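Local coordinates for single-stranded DNA-binding protein (Thermus aquaticus, PDB 2IHE) that binds single-stranded DNA and probably recruits partner proteins during DNA replication, recombination and repair, at residues His54-Leu59 / Val97-Glu102. Residues are numbered along the deposited sequence; the frame is centred on the assembly and turned at random.
Sequences HRVRLL and VQVRAE
L59 lays CD1 over one face of the R100 guanidinium, 3.3 Å from NH2, the side chains crossing at about a right angle. With chi1 at 175° R100 leads away from its backbone N, then bends at chi2, turning one guanidinium face to the leucine and an edge to the R57 carbonyl O; NH1 is salt-bridged to E83. A serine here would probably leave E83 without this charged partner and L59 without the flat surface it rests on. Strands 50-59 and 95-107 run parallel, the pairing that closes the barrel of the N-terminal OB fold. Only two direct backbone bonds join the segments, R57 N to V99 O (3.0 Å, nearly straight, 169°) and A101 N to R57 O (2.8 Å). Beyond them the strands splay and waters bridge: one links R55 O to V99 N, the other L59 N to A101 O. On the R57/R100 face, Q98 OE1 meets R55 NH2 edge-on at 2.6 Å in a weak, bent bond, and lies against R57 CB; both arginines pair more firmly with D31. On the barrel's inner face, V56 CG1 packs on V99 CB at 4.2 Å and L58 CD1 lies 3.9 Å from A101 CB, closer to its O.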
ATOM      1  N   HIS A  54       5.225  14.492 -10.266  1.00 39.66           N
ATOM      2  CA  HIS A  54       4.272  13.651 -10.989  1.00 33.16           C
ATOM      3  C   HIS A  54       2.933  14.328 -11.238  1.00 28.78           C
ATOM      4  O   HIS A  54       2.322  14.871 -10.319  1.00 33.45           O
ATOM      5  CB  HIS A  54       4.007  12.353 -10.214  1.00 30.35           C
ATOM      6  CG  HIS A  54       5.193  11.447 -10.121  1.00 33.15           C
ATOM      7  ND1 HIS A  54       5.845  10.957 -11.233  1.00 33.03           N
ATOM      8  CD2 HIS A  54       5.850  10.949  -9.049  1.00 28.92           C
ATOM      9  CE1 HIS A  54       6.853  10.198 -10.847  1.00 30.51           C
ATOM     10  NE2 HIS A  54       6.878  10.177  -9.527  1.00 29.92           N
ATOM     11  N   ARG A  55       2.474  14.284 -12.482  1.00 30.00           N
ATOM     12  CA  ARG A  55       1.178  14.845 -12.823  1.00 36.08           C
ATOM     13  C   ARG A  55       0.167  13.714 -12.612  1.00 36.03           C
ATOM     14  O   ARG A  55       0.329  12.627 -13.159  1.00 56.48           O
ATOM     15  CB  ARG A  55       1.149  15.277 -14.284  1.00 38.58           C
ATOM     16  CG  ARG A  55      -0.062  16.095 -14.666  1.00 42.08           C
ATOM     17  CD  ARG A  55      -0.378  15.873 -16.116  1.00 50.46           C
ATOM     18  NE  ARG A  55      -0.966  14.556 -16.297  1.00 63.63           N
ATOM     19  CZ  ARG A  55      -0.895  13.854 -17.422  1.00 64.43           C
ATOM     20  NH1 ARG A  55      -0.253  14.344 -18.473  1.00 67.57           N
ATOM     21  NH2 ARG A  55      -1.476  12.663 -17.499  1.00 50.92           N
ATOM     22  N   VAL A  56      -0.860  13.959 -11.808  1.00 37.93           N
ATOM     23  CA  VAL A  56      -1.872  12.940 -11.559  1.00 47.15           C
ATOM     24  C   VAL A  56      -3.182  13.417 -12.156  1.00 42.66           C
ATOM     25  O   VAL A  56      -3.545  14.587 -12.027  1.00 31.56           O
ATOM     26  CB  VAL A  56      -2.074  12.668 -10.040  1.00 48.03           C
ATOM     27  CG1 VAL A  56      -0.733  12.606  -9.342  1.00 42.46           C
ATOM     28  CG2 VAL A  56      -2.969  13.719  -9.419  1.00 56.76           C
ATOM     29  N   ARG A  57      -3.892  12.508 -12.808  1.00 36.43           N
ATOM     30  CA  ARG A  57      -5.155  12.861 -13.428  1.00 27.82           C
ATOM     31  C   ARG A  57      -6.386  12.339 -12.692  1.00 33.07           C
ATOM     32  O   ARG A  57      -6.481  11.160 -12.356  1.00 36.25           O
ATOM     33  CB  ARG A  57      -5.181  12.366 -14.866  1.00 28.67           C
ATOM     34  CG  ARG A  57      -6.527  12.571 -15.529  1.00 38.33           C
ATOM     35  CD  ARG A  57      -6.450  12.399 -17.033  1.00 36.30           C
ATOM     36  NE  ARG A  57      -5.605  13.409 -17.653  1.00 44.69           N
ATOM     37  CZ  ARG A  57      -5.580  13.653 -18.957  1.00 61.35           C
ATOM     38  NH1 ARG A  57      -6.354  12.957 -19.781  1.00 75.61           N
ATOM     39  NH2 ARG A  57      -4.790  14.603 -19.435  1.00 63.30           N
ATOM     40  N   LEU A  58      -7.327  13.242 -12.447  1.00 26.55           N
ATOM     41  CA  LEU A  58      -8.574  12.911 -11.776  1.00 33.75           C
ATOM     42  C   LEU A  58      -9.684  13.174 -12.801  1.00 38.70           C
ATOM     43  O   LEU A  58      -9.680  14.203 -13.472  1.00 30.51           O
ATOM     44  CB  LEU A  58      -8.733  13.798 -10.538  1.00 34.50           C
ATOM     45  CG  LEU A  58      -9.807  13.478  -9.497  1.00 46.08           C
ATOM     46  CD1 LEU A  58      -9.696  12.029  -9.020  1.00 35.72           C
ATOM     47  CD2 LEU A  58      -9.646  14.454  -8.345  1.00 32.83           C
ATOM     48  N   LEU A  59     -10.609  12.231 -12.945  1.00 33.98           N
ATOM     49  CA  LEU A  59     -11.694  12.380 -13.909  1.00 43.43           C
ATOM     50  C   LEU A  59     -13.032  12.256 -13.228  1.00 45.12           C
ATOM     51  O   LEU A  59     -13.139  11.651 -12.167  1.00 55.42           O
ATOM     52  CB  LEU A  59     -11.634  11.288 -14.975  1.00 39.73           C
ATOM     53  CG  LEU A  59     -10.410  11.108 -15.863  1.00 39.93           C
ATOM     54  CD1 LEU A  59     -10.642   9.942 -16.815  1.00 41.27           C
ATOM     55  CD2 LEU A  59     -10.151  12.385 -16.625  1.00 32.29           C
ATOM     56  N   VAL A  97       3.206   6.785 -19.478  1.00 40.43           N
ATOM     57  CA  VAL A  97       2.651   6.135 -18.300  1.00 34.61           C
ATOM     58  C   VAL A  97       2.303   7.263 -17.352  1.00 38.31           C
ATOM     59  O   VAL A  97       3.141   8.108 -17.054  1.00 36.07           O
ATOM     60  CB  VAL A  97       3.677   5.223 -17.609  1.00 36.24           C
ATOM     61  CG1 VAL A  97       3.072   4.619 -16.356  1.00 30.03           C
ATOM     62  CG2 VAL A  97       4.108   4.132 -18.554  1.00 34.51           C
ATOM     63  N   GLN A  98       1.067   7.293 -16.886  1.00 38.31           N
ATOM     64  CA  GLN A  98       0.670   8.350 -15.981  1.00 38.23           C
ATOM     65  C   GLN A  98      -0.018   7.786 -14.763  1.00 30.91           C
ATOM     66  O   GLN A  98      -0.435   6.632 -14.751  1.00 35.25           O
ATOM     67  CB  GLN A  98      -0.282   9.327 -16.679  1.00 53.30           C
ATOM     68  CG  GLN A  98      -1.606   8.704 -17.114  1.00 61.21           C
ATOM     69  CD  GLN A  98      -2.561   9.718 -17.723  1.00 70.14           C
ATOM     70  OE1 GLN A  98      -3.051  10.612 -17.039  1.00 81.75           O
ATOM     71  NE2 GLN A  98      -2.826   9.580 -19.018  1.00 90.56           N
ATOM     72  N   VAL A  99      -0.125   8.613 -13.732  1.00 25.82           N
ATOM     73  CA  VAL A  99      -0.813   8.211 -12.522  1.00 27.88           C
ATOM     74  C   VAL A  99      -2.256   8.678 -12.671  1.00 35.10           C
ATOM     75  O   VAL A  99      -2.522   9.830 -13.024  1.00 32.25           O
ATOM     76  CB  VAL A  99      -0.212   8.862 -11.257  1.00 22.04           C
ATOM     77  CG1 VAL A  99      -0.973   8.400 -10.025  1.00 32.00           C
ATOM     78  CG2 VAL A  99       1.243   8.501 -11.129  1.00 29.42           C
ATOM     79  N   ARG A 100      -3.180   7.758 -12.427  1.00 33.21           N
ATOM     80  CA  ARG A 100      -4.608   8.026 -12.502  1.00 28.18           C
ATOM     81  C   ARG A 100      -5.161   7.974 -11.078  1.00 30.42           C
ATOM     82  O   ARG A 100      -5.124   6.935 -10.424  1.00 32.10           O
ATOM     83  CB  ARG A 100      -5.292   6.972 -13.369  1.00 29.46           C
ATOM     84  CG  ARG A 100      -6.800   7.098 -13.414  1.00 31.90           C
ATOM     85  CD  ARG A 100      -7.259   8.312 -14.214  1.00 40.42           C
ATOM     86  NE  ARG A 100      -8.703   8.483 -14.094  1.00 56.59           N
ATOM     87  CZ  ARG A 100      -9.594   7.572 -14.472  1.00 65.85           C
ATOM     88  NH1 ARG A 100      -9.185   6.424 -15.004  1.00 60.78           N
ATOM     89  NH2 ARG A 100     -10.893   7.802 -14.303  1.00 74.81           N
ATOM     90  N   ALA A 101      -5.656   9.107 -10.600  1.00 41.44           N
ATOM     91  CA  ALA A 101      -6.190   9.183  -9.260  1.00 37.02           C
ATOM     92  C   ALA A 101      -7.638   8.720  -9.203  1.00 38.63           C
ATOM     93  O   ALA A 101      -8.482   9.193  -9.953  1.00 36.55           O
ATOM     94  CB  ALA A 101      -6.069  10.615  -8.730  1.00 31.53           C
ATOM     95  N   GLU A 102      -7.914   7.774  -8.313  1.00 34.18           N
ATOM     96  CA  GLU A 102      -9.264   7.271  -8.121  1.00 30.12           C
ATOM     97  C   GLU A 102      -9.899   8.187  -7.086  1.00 38.12           C
ATOM     98  O   GLU A 102     -11.100   8.466  -7.137  1.00 44.37           O
ATOM     99  CB  GLU A 102      -9.235   5.833  -7.593  1.00 29.79           C
ATOM    100  CG  GLU A 102      -8.578   4.828  -8.530  1.00 39.12           C
ATOM    101  CD  GLU A 102      -8.035   3.624  -7.776  1.00 56.50           C
ATOM    102  OE1 GLU A 102      -8.037   3.657  -6.523  1.00 91.34           O
ATOM    103  OE2 GLU A 102      -7.597   2.655  -8.432  1.00 70.53           O
TER
HETATM  104  O   HOH W   1       2.013  10.867 -13.869  1.00 40.19           O
HETATM  105  O   HOH W   2     -10.595   9.920 -11.468  1.00 46.59           O